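Local coordinates for protein SusD homolog (Bacteroides thetaiotaomicron, PDB 3SGH) that probably binds sugars at the cell surface as a SusD-like outer-membrane lipoprotein, helping to capture glycans for uptake, at residues A[341-344]-A[345-348]; A[409-412]-A[413-416]. One frame throughout, in Å; residues are numbered along the deposited sequence.

Contacts 1 and 2 are two-turn pieces of helix, 341-348 near the start of helix 340-354 and 409-416 in helix 403-417, and they follow one another in that order along the chain. Their centres stand about 10 Å apart, and the two helices touch directly. Tyr344 carries much of that interface: its OH lies 3.3 Å from Arg409 CG and 3.3 Å from Gln413 CG, while Val348 CG2 approaches Gln413 OE1 at 4.0 Å. Contact 2 is buried throughout, whereas contact 1 has one face open to solvent. Both lie within the SusD family region of a chain folded as an alpha-alpha superhelix, and their meeting joins two helices of its C-terminal half.

Contact 1 of 2, residues A[341-344]-A[345-348]; sequences KTFY and EKGV
Four successive i to i+4 backbone hydrogen bonds tie 341-344 to 345-348, from Glu345 N to Lys341 O (3.0 Å, almost straight at 177°) through to Val348 N to Tyr344 O. The Gly347 N to Phe343 O bond, at 2.8 Å, is the shortest of the four. On the exposed side, Lys341 and Glu345 run alongside each other in the same direction. Lys341 is fully extended, and its CE lies 3.9 Å from Glu345 OE2. The charged ends do not meet, for Lys341 NZ stays 4.9 Å from Glu345 OE2, although the opposite charges probably attract weakly. Tyr344, between them in sequence, is buried. With CG anti to its backbone N (chi1 175°), it extends its ring outward from the helix, and Val348 CG2 of the next turn lies over one face, 4.4 Å from CZ. The same methyl also rests 3.3 Å from Tyr344 O, beside the carbonyl that receives the Val348 N-H. Tyr344 and Val348 form the buried stripe of an amphipathic helix, consistent with the alpha-alpha superhelix of the SusD family; the stripe faces helix 403-417, and the phenol OH is hydrogen-bonded to Ile395 O. Glu345 passes obliquely by the ring, its CG 4.2 Å from Tyr344 CD2. Farther round the helix, Lys346 CD approaches the edge of the Phe343 ring, near its plane, at 4.3 Å from CD1. The contact is made by the aliphatic part of the chain; beyond it a bend at chi4 (74°) turns Lys346 NZ to its hydrogen bond with Glu221 O. Phe343 itself also packs on Arg326 and Ala327 of helix 319-331.

Contact 2 of 2, residues A[409-412]-A[413-416]; sequences RVLT and QKWI
Leu411 and Lys414 lie side by side and point the same way, with Leu411 CD2 3.9 Å from Lys414 CD. Followed outward, Lys414 begins with CB 3.3 Å from Val410 O, the carbonyl that also accepts its own backbone N-H. CG, anti to the backbone N (chi1 176°), leads the chain outward from the helix, and CD then meets the leucine methyl. Past CE, the extended chain delivers NZ to a salt bridge with Asp428, which offers a counter-charge to this buried lysine. Its flank also packs against Phe324 and Leu325 of helix 319-331.

On another side of the helix, Thr412 O faces Trp415 and Ile416 of the next turn. It accepts the Ile416 N-H at 3.0 Å, Ile416 CG1 lies 3.4 Å away, and the edge of the Trp415 ring approaches near its own plane, with CE3 at 3.8 Å. Thr412 CG2 faces the same two side chains more loosely, while its OG1 is hydrogen-bonded to Glu408 O one turn earlier. The Trp415 N-H reaches Leu411 O from above the carbonyl plane, 37° out of it, whereas its indole NE1 is hydrogen-bonded to Ser47 O. The indole also packs edge-to-face with Tyr258 of helix 253-261.

Gln413 takes a different course: a bend at chi2 (-67°) turns its amide aside, where NE2 is hydrogen-bonded to Tyr363 OH and OE1 to Arg266 NH2, which holds both ends of the amide. Partners on so many sides of two turns are typical of a buried helix packed among others, as expected in the helical SusD-like fold.

Contact 1 of 2, residues A[341-344]-A[345-348]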
ATOM      1  N   LYS A 341      15.686   4.776 -16.904  1.00 19.07           N
ATOM      2  CA  LYS A 341      16.921   4.526 -16.179  1.00 19.11           C
ATOM      3  C   LYS A 341      17.164   5.593 -15.116  1.00 18.85           C
ATOM      4  O   LYS A 341      17.540   5.266 -13.993  1.00 19.03           O
ATOM      5  CB  LYS A 341      18.146   4.447 -17.126  1.00 19.48           C
ATOM      6  CG  LYS A 341      19.460   4.177 -16.372  1.00 20.62           C
ATOM      7  CD  LYS A 341      20.681   4.084 -17.332  1.00 24.78           C
ATOM      8  CE  LYS A 341      21.988   3.818 -16.518  1.00 27.91           C
ATOM      9  NZ  LYS A 341      23.219   3.887 -17.378  1.00 28.89           N
ATOM     10  N   THR A 342      16.995   6.857 -15.479  1.00 19.51           N
ATOM     11  CA  THR A 342      17.297   7.953 -14.587  1.00 18.83           C
ATOM     12  C   THR A 342      16.398   7.869 -13.351  1.00 17.46           C
ATOM     13  O   THR A 342      16.876   7.927 -12.204  1.00 18.69           O
ATOM     14  CB  THR A 342      17.087   9.340 -15.301  1.00 18.66           C
ATOM     15  OG1 THR A 342      18.009   9.447 -16.411  1.00 19.75           O
ATOM     16  CG2 THR A 342      17.297  10.500 -14.265  1.00 20.33           C
ATOM     17  N   PHE A 343      15.120   7.620 -13.569  1.00 16.79           N
ATOM     18  CA  PHE A 343      14.191   7.521 -12.451  1.00 16.11           C
ATOM     19  C   PHE A 343      14.381   6.252 -11.614  1.00 15.63           C
ATOM     20  O   PHE A 343      14.275   6.308 -10.377  1.00 15.59           O
ATOM     21  CB  PHE A 343      12.738   7.691 -12.900  1.00 14.37           C
ATOM     22  CG  PHE A 343      12.390   9.100 -13.307  1.00 15.70           C
ATOM     23  CD1 PHE A 343      12.547  10.160 -12.424  1.00 18.49           C
ATOM     24  CD2 PHE A 343      11.867   9.364 -14.575  1.00 16.79           C
ATOM     25  CE1 PHE A 343      12.215  11.466 -12.804  1.00 19.56           C
ATOM     26  CE2 PHE A 343      11.512  10.661 -14.943  1.00 18.68           C
ATOM     27  CZ  PHE A 343      11.703  11.710 -14.051  1.00 18.27           C
ATOM     28  N   TYR A 344      14.705   5.136 -12.277  1.00 15.45           N
ATOM     29  CA  TYR A 344      15.036   3.895 -11.562  1.00 16.33           C
ATOM     30  C   TYR A 344      16.198   4.088 -10.590  1.00 16.84           C
ATOM     31  O   TYR A 344      16.084   3.769  -9.381  1.00 16.98           O
ATOM     32  CB  TYR A 344      15.334   2.802 -12.573  1.00 17.05           C
ATOM     33  CG  TYR A 344      15.798   1.497 -11.999  1.00 16.46           C
ATOM     34  CD1 TYR A 344      14.892   0.600 -11.444  1.00 15.58           C
ATOM     35  CD2 TYR A 344      17.147   1.122 -12.071  1.00 16.61           C
ATOM     36  CE1 TYR A 344      15.300  -0.613 -10.970  1.00 16.35           C
ATOM     37  CE2 TYR A 344      17.567  -0.111 -11.578  1.00 19.19           C
ATOM     38  CZ  TYR A 344      16.643  -0.969 -11.031  1.00 18.48           C
ATOM     39  OH  TYR A 344      17.043  -2.200 -10.541  1.00 19.73           O
ATOM     40  N   GLU A 345      17.326   4.595 -11.101  1.00 17.46           N
ATOM     41  CA  GLU A 345      18.481   4.803 -10.264  1.00 18.93           C
ATOM     42  C   GLU A 345      18.207   5.823  -9.172  1.00 19.10           C
ATOM     43  O   GLU A 345      18.670   5.646  -8.034  1.00 18.82           O
ATOM     44  CB  GLU A 345      19.704   5.183 -11.087  1.00 20.07           C
ATOM     45  CG  GLU A 345      20.115   4.027 -12.035  1.00 22.46           C
ATOM     46  CD  GLU A 345      21.530   4.097 -12.545  1.00 27.00           C
ATOM     47  OE1 GLU A 345      22.010   5.238 -12.818  1.00 29.37           O
ATOM     48  OE2 GLU A 345      22.132   3.000 -12.704  1.00 25.81           O
ATOM     49  N   LYS A 346      17.430   6.857  -9.507  1.00 18.56           N
ATOM     50  CA  LYS A 346      17.056   7.886  -8.524  1.00 17.98           C
ATOM     51  C   LYS A 346      16.270   7.241  -7.389  1.00 17.02           C
ATOM     52  O   LYS A 346      16.535   7.499  -6.199  1.00 16.66           O
ATOM     53  CB  LYS A 346      16.236   9.013  -9.202  1.00 19.34           C
ATOM     54  CG  LYS A 346      15.886  10.137  -8.285  1.00 20.05           C
ATOM     55  CD  LYS A 346      14.892  11.119  -8.947  1.00 24.51           C
ATOM     56  CE  LYS A 346      14.261  12.003  -7.892  1.00 28.55           C
ATOM     57  NZ  LYS A 346      15.190  13.032  -7.385  1.00 29.09           N
ATOM     58  N   GLY A 347      15.306   6.405  -7.747  1.00 16.10           N
ATOM     59  CA  GLY A 347      14.463   5.703  -6.783  1.00 15.26           C
ATOM     60  C   GLY A 347      15.266   4.829  -5.829  1.00 15.75           C
ATOM     61  O   GLY A 347      15.033   4.840  -4.603  1.00 15.31           O
ATOM     62  N   VAL A 348      16.194   4.057  -6.387  1.00 15.04           N
ATOM     63  CA  VAL A 348      17.023   3.155  -5.573  1.00 15.20           C
ATOM     64  C   VAL A 348      17.875   3.995  -4.626  1.00 15.84           C
ATOM     65  O   VAL A 348      17.948   3.712  -3.431  1.00 13.52           O
ATOM     66  CB  VAL A 348      17.918   2.262  -6.432  1.00 14.39           C
ATOM     67  CG1 VAL A 348      18.781   1.370  -5.542  1.00 15.09           C
ATOM     68  CG2 VAL A 348      17.041   1.395  -7.358  1.00 15.93           C
TER

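Contact 2 of 2, residues A[409-412]-A[413-416]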
ATOM      1  N   ARG A 409      11.910  -5.091 -13.362  1.00 16.42           N
ATOM      2  CA  ARG A 409      13.011  -4.453 -12.675  1.00 17.08           C
ATOM      3  C   ARG A 409      12.553  -3.212 -11.904  1.00 16.05           C
ATOM      4  O   ARG A 409      12.814  -3.085 -10.692  1.00 15.89           O
ATOM      5  CB  ARG A 409      14.100  -4.075 -13.680  1.00 16.86           C
ATOM      6  CG  ARG A 409      15.312  -3.442 -13.047  1.00 19.44           C
ATOM      7  CD  ARG A 409      16.504  -3.428 -13.996  1.00 21.17           C
ATOM      8  NE  ARG A 409      17.071  -4.767 -14.129  1.00 20.95           N
ATOM      9  CZ  ARG A 409      17.076  -5.544 -15.212  1.00 22.77           C
ATOM     10  NH1 ARG A 409      16.588  -5.140 -16.386  1.00 23.49           N
ATOM     11  NH2 ARG A 409      17.632  -6.743 -15.125  1.00 23.43           N
ATOM     12  N   VAL A 410      11.857  -2.307 -12.604  1.00 15.78           N
ATOM     13  CA  VAL A 410      11.294  -1.125 -11.947  1.00 15.39           C
ATOM     14  C   VAL A 410      10.391  -1.492 -10.741  1.00 14.69           C
ATOM     15  O   VAL A 410      10.546  -0.985  -9.634  1.00 14.91           O
ATOM     16  CB  VAL A 410      10.588  -0.231 -12.969  1.00 15.73           C
ATOM     17  CG1 VAL A 410       9.700   0.836 -12.327  1.00 16.06           C
ATOM     18  CG2 VAL A 410      11.637   0.397 -13.936  1.00 14.76           C
ATOM     19  N   LEU A 411       9.390  -2.340 -10.978  1.00 14.38           N
ATOM     20  CA  LEU A 411       8.434  -2.670  -9.939  1.00 14.37           C
ATOM     21  C   LEU A 411       8.986  -3.509  -8.794  1.00 15.27           C
ATOM     22  O   LEU A 411       8.526  -3.374  -7.650  1.00 16.06           O
ATOM     23  CB  LEU A 411       7.199  -3.339 -10.551  1.00 14.31           C
ATOM     24  CG  LEU A 411       6.488  -2.414 -11.509  1.00 17.38           C
ATOM     25  CD1 LEU A 411       5.218  -3.106 -12.015  1.00 14.05           C
ATOM     26  CD2 LEU A 411       6.172  -1.086 -10.842  1.00 15.19           C
ATOM     27  N   THR A 412       9.984  -4.337  -9.053  1.00 15.54           N
ATOM     28  CA  THR A 412      10.667  -5.056  -7.960  1.00 14.70           C
ATOM     29  C   THR A 412      11.426  -4.104  -7.017  1.00 15.14           C
ATOM     30  O   THR A 412      11.295  -4.207  -5.777  1.00 14.87           O
ATOM     31  CB  THR A 412      11.587  -6.172  -8.507  1.00 15.09           C
ATOM     32  OG1 THR A 412      10.789  -7.069  -9.286  1.00 15.06           O
ATOM     33  CG2 THR A 412      12.255  -6.971  -7.351  1.00 15.29           C
ATOM     34  N   GLN A 413      12.274  -3.221  -7.559  1.00 14.39           N
ATOM     35  CA  GLN A 413      12.969  -2.235  -6.709  1.00 14.73           C
ATOM     36  C   GLN A 413      11.964  -1.256  -6.072  1.00 15.04           C
ATOM     37  O   GLN A 413      12.131  -0.840  -4.939  1.00 15.25           O
ATOM     38  CB  GLN A 413      14.074  -1.504  -7.461  1.00 15.16           C
ATOM     39  CG  GLN A 413      15.241  -2.396  -7.772  1.00 16.23           C
ATOM     40  CD  GLN A 413      15.997  -2.829  -6.505  1.00 15.67           C
ATOM     41  OE1 GLN A 413      16.055  -2.095  -5.560  1.00 15.60           O
ATOM     42  NE2 GLN A 413      16.535  -4.035  -6.500  1.00 15.81           N
ATOM     43  N   LYS A 414      10.904  -0.918  -6.791  1.00 14.89           N
ATOM     44  CA  LYS A 414       9.881  -0.060  -6.186  1.00 14.51           C
ATOM     45  C   LYS A 414       9.283  -0.729  -4.949  1.00 14.37           C
ATOM     46  O   LYS A 414       9.036  -0.085  -3.902  1.00 12.54           O
ATOM     47  CB  LYS A 414       8.784   0.254  -7.184  1.00 14.53           C
ATOM     48  CG  LYS A 414       7.627   1.067  -6.616  1.00 15.33           C
ATOM     49  CD  LYS A 414       6.501   1.130  -7.679  1.00 18.10           C
ATOM     50  CE  LYS A 414       5.244   1.784  -7.220  1.00 20.52           C
ATOM     51  NZ  LYS A 414       4.148   1.612  -8.207  1.00 20.29           N
ATOM     52  N   TRP A 415       9.002  -2.029  -5.095  1.00 14.72           N
ATOM     53  CA  TRP A 415       8.386  -2.821  -4.038  1.00 14.19           C
ATOM     54  C   TRP A 415       9.306  -2.944  -2.827  1.00 13.50           C
ATOM     55  O   TRP A 415       8.858  -2.769  -1.688  1.00 12.88           O
ATOM     56  CB  TRP A 415       7.999  -4.167  -4.612  1.00 14.31           C
ATOM     57  CG  TRP A 415       7.649  -5.201  -3.605  1.00 14.77           C
ATOM     58  CD1 TRP A 415       6.568  -5.212  -2.769  1.00 13.81           C
ATOM     59  CD2 TRP A 415       8.342  -6.423  -3.403  1.00 14.91           C
ATOM     60  NE1 TRP A 415       6.552  -6.394  -2.060  1.00 13.68           N
ATOM     61  CE2 TRP A 415       7.659  -7.135  -2.413  1.00 14.07           C
ATOM     62  CE3 TRP A 415       9.500  -6.981  -3.951  1.00 13.55           C
ATOM     63  CZ2 TRP A 415       8.092  -8.370  -1.972  1.00 14.06           C
ATOM     64  CZ3 TRP A 415       9.886  -8.227  -3.537  1.00 16.19           C
ATOM     65  CH2 TRP A 415       9.203  -8.897  -2.566  1.00 16.85           C
ATOM     66  N   ILE A 416      10.608  -3.100  -3.075  1.00 13.43           N
ATOM     67  CA  ILE A 416      11.569  -3.166  -1.986  1.00 13.07           C
ATOM     68  C   ILE A 416      11.659  -1.813  -1.294  1.00 14.10           C
ATOM     69  O   ILE A 416      11.663  -1.734  -0.073  1.00 14.38           O
ATOM     70  CB  ILE A 416      12.975  -3.574  -2.483  1.00 12.95           C
ATOM     71  CG1 ILE A 416      12.913  -5.009  -2.932  1.00 14.88           C
ATOM     72  CG2 ILE A 416      14.034  -3.442  -1.358  1.00 13.89           C
ATOM     73  CD1 ILE A 416      14.216  -5.473  -3.727  1.00 14.28           C
TER